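PDB 6TZ0: viral structural protein 4 from Bombyx mori cytoplasmic polyhedrosis virus, which binds GTP and, as the partner of the viral RNA-dependent RNA polymerase, probably takes part in transcription by this double-stranded RNA virus. Local coordinates for residues Leu332-Glu337 against Ser553-Trp559; Ala385-Leu390 against His466-Tyr472. One frame throughout, in Å; residues are numbered along the deposited sequence.

Following the chain from the N terminus, helix 326-340 comes first and supplies 332-337, whose partner, 553-559, waits near the far C-terminal end. Interaction 1 therefore closes a loop of more than two hundred residues, and interaction 2 lies wholly within it. Strand 347-353, the GTP-binding loop around K359 and T360 and the edge strand 378-381 lead to 385-390. Interaction 2 pairs this with 466-472, closing a loop of 75 residues, over half of it helix and none of it strand. Strands 484-489, 504-507 and 543-545 then complete the parallel sheet. The two contacts do not touch: their centres are 30 Å apart, one joining helices 326-340 and 547-556, the other helices 385-393 and 468-476.

Interaction 1: Leu332-Glu337 against Ser553-Trp559; sequences LSKFLE and SIRRWKW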
loop_
_atom_site.group_PDB
_atom_site.type_symbol
_atom_site.label_atom_id
_atom_site.label_comp_id
_atom_site.label_asym_id
_atom_site.label_seq_id
_atom_site.Cartn_x
_atom_site.Cartn_y
_atom_site.Cartn_z
ATOM N N LEU B 332 25.899 10.800 1.450
ATOM C CA LEU B 332 26.939 11.340 0.580
ATOM C C LEU B 332 27.497 10.283 -0.370
ATOM O O LEU B 332 27.794 10.583 -1.531
ATOM C CB LEU B 332 28.049 11.944 1.427
ATOM C CG LEU B 332 27.694 13.213 2.190
ATOM C CD1 LEU B 332 28.797 13.530 3.155
ATOM C CD2 LEU B 332 27.461 14.361 1.234
ATOM N N SER B 333 27.621 9.035 0.082
ATOM C CA SER B 333 28.070 7.981 -0.818
ATOM C C SER B 333 26.983 7.584 -1.805
ATOM O O SER B 333 27.293 7.100 -2.896
ATOM C CB SER B 333 28.524 6.765 -0.020
ATOM O OG SER B 333 27.421 6.142 0.598
ATOM N N LYS B 334 25.714 7.775 -1.441
ATOM C CA LYS B 334 24.627 7.631 -2.404
ATOM C C LYS B 334 24.763 8.653 -3.527
ATOM O O LYS B 334 24.605 8.324 -4.714
ATOM C CB LYS B 334 23.294 7.784 -1.674
ATOM C CG LYS B 334 22.060 7.435 -2.459
ATOM C CD LYS B 334 20.843 7.560 -1.568
ATOM C CE LYS B 334 19.583 7.177 -2.301
ATOM N NZ LYS B 334 18.387 7.361 -1.438
ATOM N N PHE B 335 25.115 9.891 -3.170
ATOM C CA PHE B 335 25.394 10.901 -4.189
ATOM C C PHE B 335 26.619 10.554 -5.029
ATOM O O PHE B 335 26.622 10.781 -6.240
ATOM C CB PHE B 335 25.576 12.274 -3.553
ATOM C CG PHE B 335 26.045 13.323 -4.519
ATOM C CD1 PHE B 335 25.241 13.725 -5.566
ATOM C CD2 PHE B 335 27.281 13.926 -4.361
ATOM C CE1 PHE B 335 25.672 14.689 -6.450
ATOM C CE2 PHE B 335 27.709 14.893 -5.238
ATOM C CZ PHE B 335 26.900 15.277 -6.275
ATOM N N LEU B 336 27.665 10.002 -4.413
ATOM C CA LEU B 336 28.860 9.671 -5.189
ATOM C C LEU B 336 28.625 8.491 -6.122
ATOM O O LEU B 336 29.209 8.439 -7.214
ATOM C CB LEU B 336 30.036 9.386 -4.267
ATOM C CG LEU B 336 30.522 10.595 -3.477
ATOM C CD1 LEU B 336 31.703 10.215 -2.620
ATOM C CD2 LEU B 336 30.860 11.731 -4.411
ATOM N N GLU B 337 27.774 7.548 -5.713
ATOM C CA GLU B 337 27.332 6.486 -6.609
ATOM C C GLU B 337 26.548 7.048 -7.786
ATOM O O GLU B 337 26.676 6.560 -8.914
ATOM C CB GLU B 337 26.493 5.472 -5.829
ATOM C CG GLU B 337 25.878 4.360 -6.662
ATOM C CD GLU B 337 26.905 3.453 -7.308
ATOM O OE1 GLU B 337 27.988 3.252 -6.722
ATOM O OE2 GLU B 337 26.639 2.959 -8.425
ATOM N N SER B 553 33.911 11.917 2.851
ATOM C CA SER B 553 33.163 11.163 1.853
ATOM C C SER B 553 33.931 11.035 0.544
ATOM O O SER B 553 33.935 9.965 -0.073
ATOM C CB SER B 553 31.817 11.835 1.607
ATOM O OG SER B 553 31.117 11.184 0.570
ATOM N N ILE B 554 34.582 12.113 0.099
ATOM C CA ILE B 554 35.375 12.043 -1.124
ATOM C C ILE B 554 36.632 11.214 -0.895
ATOM O O ILE B 554 37.031 10.423 -1.758
ATOM C CB ILE B 554 35.706 13.460 -1.632
ATOM C CG1 ILE B 554 34.443 14.197 -2.050
ATOM C CG2 ILE B 554 36.669 13.437 -2.807
ATOM C CD1 ILE B 554 34.716 15.631 -2.381
ATOM N N ARG B 555 37.251 11.344 0.283
ATOM C CA ARG B 555 38.474 10.581 0.532
ATOM C C ARG B 555 38.224 9.084 0.689
ATOM O O ARG B 555 39.116 8.284 0.395
ATOM C CB ARG B 555 39.207 11.111 1.758
ATOM C CG ARG B 555 39.869 12.443 1.534
ATOM C CD ARG B 555 40.645 12.883 2.757
ATOM N NE ARG B 555 41.796 12.023 3.019
ATOM C CZ ARG B 555 41.900 11.200 4.059
ATOM N NH1 ARG B 555 40.917 11.118 4.945
ATOM N NH2 ARG B 555 42.986 10.458 4.216
ATOM N N ARG B 556 37.040 8.675 1.136
ATOM C CA ARG B 556 36.813 7.251 1.350
ATOM C C ARG B 556 36.281 6.519 0.127
ATOM O O ARG B 556 36.304 5.286 0.107
ATOM C CB ARG B 556 35.849 7.026 2.515
ATOM C CG ARG B 556 36.448 7.355 3.854
ATOM C CD ARG B 556 35.524 6.964 4.974
ATOM N NE ARG B 556 36.100 7.304 6.268
ATOM C CZ ARG B 556 35.527 7.037 7.432
ATOM N NH1 ARG B 556 34.366 6.405 7.468
ATOM N NH2 ARG B 556 36.126 7.387 8.559
ATOM N N TRP B 557 35.795 7.236 -0.878
ATOM C CA TRP B 557 35.248 6.603 -2.067
ATOM C C TRP B 557 36.388 6.088 -2.932
ATOM O O TRP B 557 37.306 6.841 -3.265
ATOM C CB TRP B 557 34.391 7.601 -2.842
ATOM C CG TRP B 557 33.620 7.025 -3.982
ATOM C CD1 TRP B 557 33.937 7.102 -5.300
ATOM C CD2 TRP B 557 32.385 6.307 -3.908
ATOM N NE1 TRP B 557 32.986 6.468 -6.052
ATOM C CE2 TRP B 557 32.023 5.967 -5.221
ATOM C CE3 TRP B 557 31.556 5.906 -2.858
ATOM C CZ2 TRP B 557 30.868 5.250 -5.514
ATOM C CZ3 TRP B 557 30.409 5.198 -3.152
ATOM C CH2 TRP B 557 30.075 4.879 -4.468
ATOM N N LYS B 558 36.348 4.806 -3.275
ATOM C CA LYS B 558 37.367 4.247 -4.154
ATOM C C LYS B 558 37.045 4.626 -5.596
ATOM O O LYS B 558 35.962 4.327 -6.109
ATOM C CB LYS B 558 37.500 2.735 -3.944
ATOM C CG LYS B 558 36.259 1.874 -4.132
ATOM C CD LYS B 558 36.547 0.429 -3.770
ATOM C CE LYS B 558 37.484 -0.217 -4.776
ATOM N NZ LYS B 558 37.709 -1.659 -4.486
ATOM N N TRP B 559 37.962 5.340 -6.235
ATOM C CA TRP B 559 37.686 5.903 -7.542
ATOM C C TRP B 559 38.180 4.969 -8.641
ATOM O O TRP B 559 38.751 3.909 -8.379
ATOM C CB TRP B 559 38.314 7.286 -7.671
ATOM C CG TRP B 559 37.692 8.306 -6.784
ATOM C CD1 TRP B 559 38.197 8.790 -5.619
ATOM C CD2 TRP B 559 36.429 8.949 -6.971
ATOM N NE1 TRP B 559 37.339 9.710 -5.076
ATOM C CE2 TRP B 559 36.243 9.825 -5.888
ATOM C CE3 TRP B 559 35.442 8.880 -7.959
ATOM C CZ2 TRP B 559 35.111 10.621 -5.760
ATOM C CZ3 TRP B 559 34.317 9.669 -7.828
ATOM C CH2 TRP B 559 34.161 10.528 -6.737
#
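The hydroxyl oxygen of S553 lies between two leucines of the facing helix, with OG 3.3 Å from L332 CB and 3.4 Å from L336 CD1. Its first torsion (175°) places OG anti to the backbone N, and the hydroxyl thus reaches across to these two residues, which are one turn apart. L332 also lays CD1 against S553 CB. No hydrogen bond links the two segments, so the contact rests on apolar and aromatic packing.

L336 does most of this work. With CG beside the backbone N (chi1 -67°), its CB sits over one face of W557, 4.0 Å from the centroid of the six-membered ring in a CH-pi contact. The CD1 branch meets W557 CB at 3.8 Å, while CD2 leans toward CH2 of W559, 4.2 Å away. At the edge of the W557 indole, near its plane, comes the carboxylate of E337, OE1 being 3.5 Å from CH2; carboxylate and ring are tilted 59° against each other. S333 reaches the same end of the indole, with its CB near CZ3, and its own hydroxyl is bonded back to A330 O.

The two tryptophans also pack together: W557 CD1 stands over the centre of the W559 ring. A weak bond from W559 NE1 to I554 O, 3.4 Å long, ties the tail back onto the helix that it leaves.

Helix 326-340 precedes strand 347-353 of the parallel sheet, and helix 547-556 follows its edge strand 543-545. Helix 359-374, which starts at the GTP-binding loop, packs against both partners: L370 touches L336, Y366 touches I554 and A373 touches W559. On helix 326-340, S333 also packs on K471 and K334 on L470, both of the polymerase chain.

Interaction 2: Ala385-Leu390 against His466-Tyr472; sequences AYGRWL and HSERNFY
An aromatic cluster of Y386, W389 and F471 joins helix 385-393 to helix 468-476, whose short segments cross at 103° with their axes 10.9 Å apart. Helix 385-393 follows the edge strand 378-381 of the parallel sheet and helix 468-476 precedes that strand's neighbour, 484-489, in a sheet consistent with a P-loop NTPase fold.

Among the ring contacts, F471 touches both of the other members. Y386 CD1 lies over its face, 3.5 Å from F471 CG, and the two rings are tilted obliquely. On W389 it is F471 CE1 that comes over the face, 3.5 Å from W389 CG. All three side chains leave their helices with CG anti to the backbone N, Y386 at chi1 177°, a setting that turns them toward the facing helix.

The next group is E468 over the Y386 ring. E468 CB sits above the ring centre in a CH-pi contact, 3.7 Å from the centroid, and farther along the extended chain the carboxylate lies parallel to the ring, offset toward its rim, E468 CD being 3.8 Å from Y386 CD2. Aliphatic packing is added at the C-terminal end of 385-390, where L390 CD1 meets H466 CB.

Polar bonds make the third group. Y386 OH approaches H466 O near the plane of its own ring, at a modelled distance too short to trust, and is also hydrogen-bonded with Q459 OE1. W389 NE1 is held by S400 O and H466 NE2 by V396 O. At the N-cap of the second helix, S467 OG bonds N462 O and weakly accepts from R469 N, the capping bond, at 3.5 Å.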
loop_
_atom_site.group_PDB
_atom_site.type_symbol
_atom_site.label_atom_id
_atom_site.label_comp_id
_atom_site.label_asym_id
_atom_site.label_seq_id
_atom_site.Cartn_x
_atom_site.Cartn_y
_atom_site.Cartn_z
ATOM N N ALA B 385 20.732 32.177 -6.491
ATOM C CA ALA B 385 20.841 32.153 -7.945
ATOM C C ALA B 385 19.548 32.595 -8.614
ATOM O O ALA B 385 19.562 33.452 -9.506
ATOM C CB ALA B 385 21.241 30.757 -8.417
ATOM N N TYR B 386 18.423 32.019 -8.191
ATOM C CA TYR B 386 17.126 32.396 -8.735
ATOM C C TYR B 386 16.757 33.826 -8.381
ATOM O O TYR B 386 16.125 34.511 -9.189
ATOM C CB TYR B 386 16.052 31.439 -8.233
ATOM C CG TYR B 386 14.661 31.794 -8.686
ATOM C CD1 TYR B 386 14.283 31.627 -10.002
ATOM C CD2 TYR B 386 13.723 32.292 -7.792
ATOM C CE1 TYR B 386 13.016 31.951 -10.424
ATOM C CE2 TYR B 386 12.451 32.618 -8.206
ATOM C CZ TYR B 386 12.104 32.442 -9.521
ATOM O OH TYR B 386 10.838 32.762 -9.936
ATOM N N GLY B 387 17.165 34.299 -7.203
ATOM C CA GLY B 387 16.873 35.672 -6.829
ATOM C C GLY B 387 17.631 36.682 -7.667
ATOM O O GLY B 387 17.052 37.660 -8.147
ATOM N N ARG B 388 18.926 36.446 -7.880
ATOM C CA ARG B 388 19.710 37.347 -8.711
ATOM C C ARG B 388 19.378 37.204 -10.189
ATOM O O ARG B 388 19.657 38.121 -10.964
ATOM C CB ARG B 388 21.203 37.115 -8.485
ATOM C CG ARG B 388 21.678 37.449 -7.081
ATOM C CD ARG B 388 23.182 37.350 -6.991
ATOM N NE ARG B 388 23.724 37.596 -5.662
ATOM C CZ ARG B 388 24.203 36.649 -4.869
ATOM N NH1 ARG B 388 24.252 35.395 -5.289
ATOM N NH2 ARG B 388 24.681 36.964 -3.678
ATOM N N TRP B 389 18.794 36.078 -10.595
ATOM C CA TRP B 389 18.271 35.958 -11.951
ATOM C C TRP B 389 16.991 36.766 -12.119
ATOM O O TRP B 389 16.846 37.536 -13.075
ATOM C CB TRP B 389 18.005 34.492 -12.261
ATOM C CG TRP B 389 17.439 34.248 -13.610
ATOM C CD1 TRP B 389 18.102 34.260 -14.794
ATOM C CD2 TRP B 389 16.065 34.008 -13.922
ATOM N NE1 TRP B 389 17.236 34.001 -15.824
ATOM C CE2 TRP B 389 15.976 33.852 -15.312
ATOM C CE3 TRP B 389 14.903 33.896 -13.155
ATOM C CZ2 TRP B 389 14.775 33.586 -15.953
ATOM C CZ3 TRP B 389 13.715 33.632 -13.791
ATOM C CH2 TRP B 389 13.657 33.482 -15.176
ATOM N N LEU B 390 16.045 36.590 -11.195
ATOM C CA LEU B 390 14.738 37.217 -11.290
ATOM C C LEU B 390 14.798 38.713 -11.028
ATOM O O LEU B 390 13.907 39.442 -11.469
ATOM C CB LEU B 390 13.784 36.525 -10.315
ATOM C CG LEU B 390 12.294 36.847 -10.287
ATOM C CD1 LEU B 390 11.668 36.516 -11.613
ATOM C CD2 LEU B 390 11.639 36.051 -9.192
ATOM N N HIS B 466 8.680 32.394 -15.405
ATOM C CA HIS B 466 9.550 32.992 -14.406
ATOM C C HIS B 466 9.472 32.267 -13.078
ATOM O O HIS B 466 10.003 32.761 -12.081
ATOM C CB HIS B 466 9.205 34.465 -14.215
ATOM C CG HIS B 466 9.394 35.283 -15.448
ATOM N ND1 HIS B 466 8.380 35.514 -16.349
ATOM C CD2 HIS B 466 10.490 35.891 -15.952
ATOM C CE1 HIS B 466 8.837 36.252 -17.343
ATOM N NE2 HIS B 466 10.116 36.495 -17.125
ATOM N N SER B 467 8.813 31.115 -13.047
ATOM C CA SER B 467 8.702 30.324 -11.839
ATOM C C SER B 467 10.051 29.732 -11.465
ATOM O O SER B 467 10.958 29.606 -12.290
ATOM C CB SER B 467 7.686 29.204 -12.025
ATOM O OG SER B 467 7.569 28.435 -10.846
ATOM N N GLU B 468 10.180 29.368 -10.195
ATOM C CA GLU B 468 11.442 28.824 -9.721
ATOM C C GLU B 468 11.598 27.366 -10.123
ATOM O O GLU B 468 12.717 26.922 -10.417
ATOM C CB GLU B 468 11.529 29.007 -8.207
ATOM C CG GLU B 468 12.881 28.711 -7.609
ATOM C CD GLU B 468 12.934 29.011 -6.125
ATOM O OE1 GLU B 468 11.926 29.498 -5.582
ATOM O OE2 GLU B 468 13.982 28.752 -5.499
ATOM N N ARG B 469 10.483 26.636 -10.178
ATOM C CA ARG B 469 10.486 25.254 -10.642
ATOM C C ARG B 469 10.913 25.171 -12.103
ATOM O O ARG B 469 11.758 24.343 -12.465
ATOM C CB ARG B 469 9.097 24.657 -10.403
ATOM C CG ARG B 469 8.892 23.180 -10.706
ATOM C CD ARG B 469 8.167 23.035 -12.007
ATOM N NE ARG B 469 7.853 21.665 -12.397
ATOM C CZ ARG B 469 6.702 21.055 -12.144
ATOM N NH1 ARG B 469 5.745 21.692 -11.491
ATOM N NH2 ARG B 469 6.501 19.813 -12.560
ATOM N N ASN B 470 10.398 26.074 -12.938
ATOM C CA ASN B 470 10.833 26.134 -14.328
ATOM C C ASN B 470 12.264 26.632 -14.456
ATOM O O ASN B 470 12.959 26.247 -15.397
ATOM C CB ASN B 470 9.926 27.052 -15.132
ATOM C CG ASN B 470 10.106 26.886 -16.620
ATOM O OD1 ASN B 470 10.685 25.912 -17.083
ATOM N ND2 ASN B 470 9.672 27.876 -17.375
ATOM N N PHE B 471 12.702 27.510 -13.551
ATOM C CA PHE B 471 14.084 27.982 -13.562
ATOM C C PHE B 471 15.062 26.835 -13.367
ATOM O O PHE B 471 15.993 26.658 -14.161
ATOM C CB PHE B 471 14.280 29.037 -12.482
ATOM C CG PHE B 471 15.696 29.507 -12.342
ATOM C CD1 PHE B 471 16.248 30.368 -13.264
ATOM C CD2 PHE B 471 16.471 29.096 -11.270
ATOM C CE1 PHE B 471 17.542 30.805 -13.128
ATOM C CE2 PHE B 471 17.766 29.528 -11.132
ATOM C CZ PHE B 471 18.298 30.388 -12.058
ATOM N N TYR B 472 14.849 26.022 -12.337
ATOM C CA TYR B 472 15.749 24.896 -12.137
ATOM C C TYR B 472 15.534 23.791 -13.161
ATOM O O TYR B 472 16.472 23.038 -13.435
ATOM C CB TYR B 472 15.622 24.381 -10.704
ATOM C CG TYR B 472 16.255 25.330 -9.720
ATOM C CD1 TYR B 472 17.621 25.323 -9.509
ATOM C CD2 TYR B 472 15.495 26.268 -9.040
ATOM C CE1 TYR B 472 18.212 26.207 -8.628
ATOM C CE2 TYR B 472 16.082 27.163 -8.158
ATOM C CZ TYR B 472 17.438 27.117 -7.953
ATOM O OH TYR B 472 18.032 27.992 -7.083
#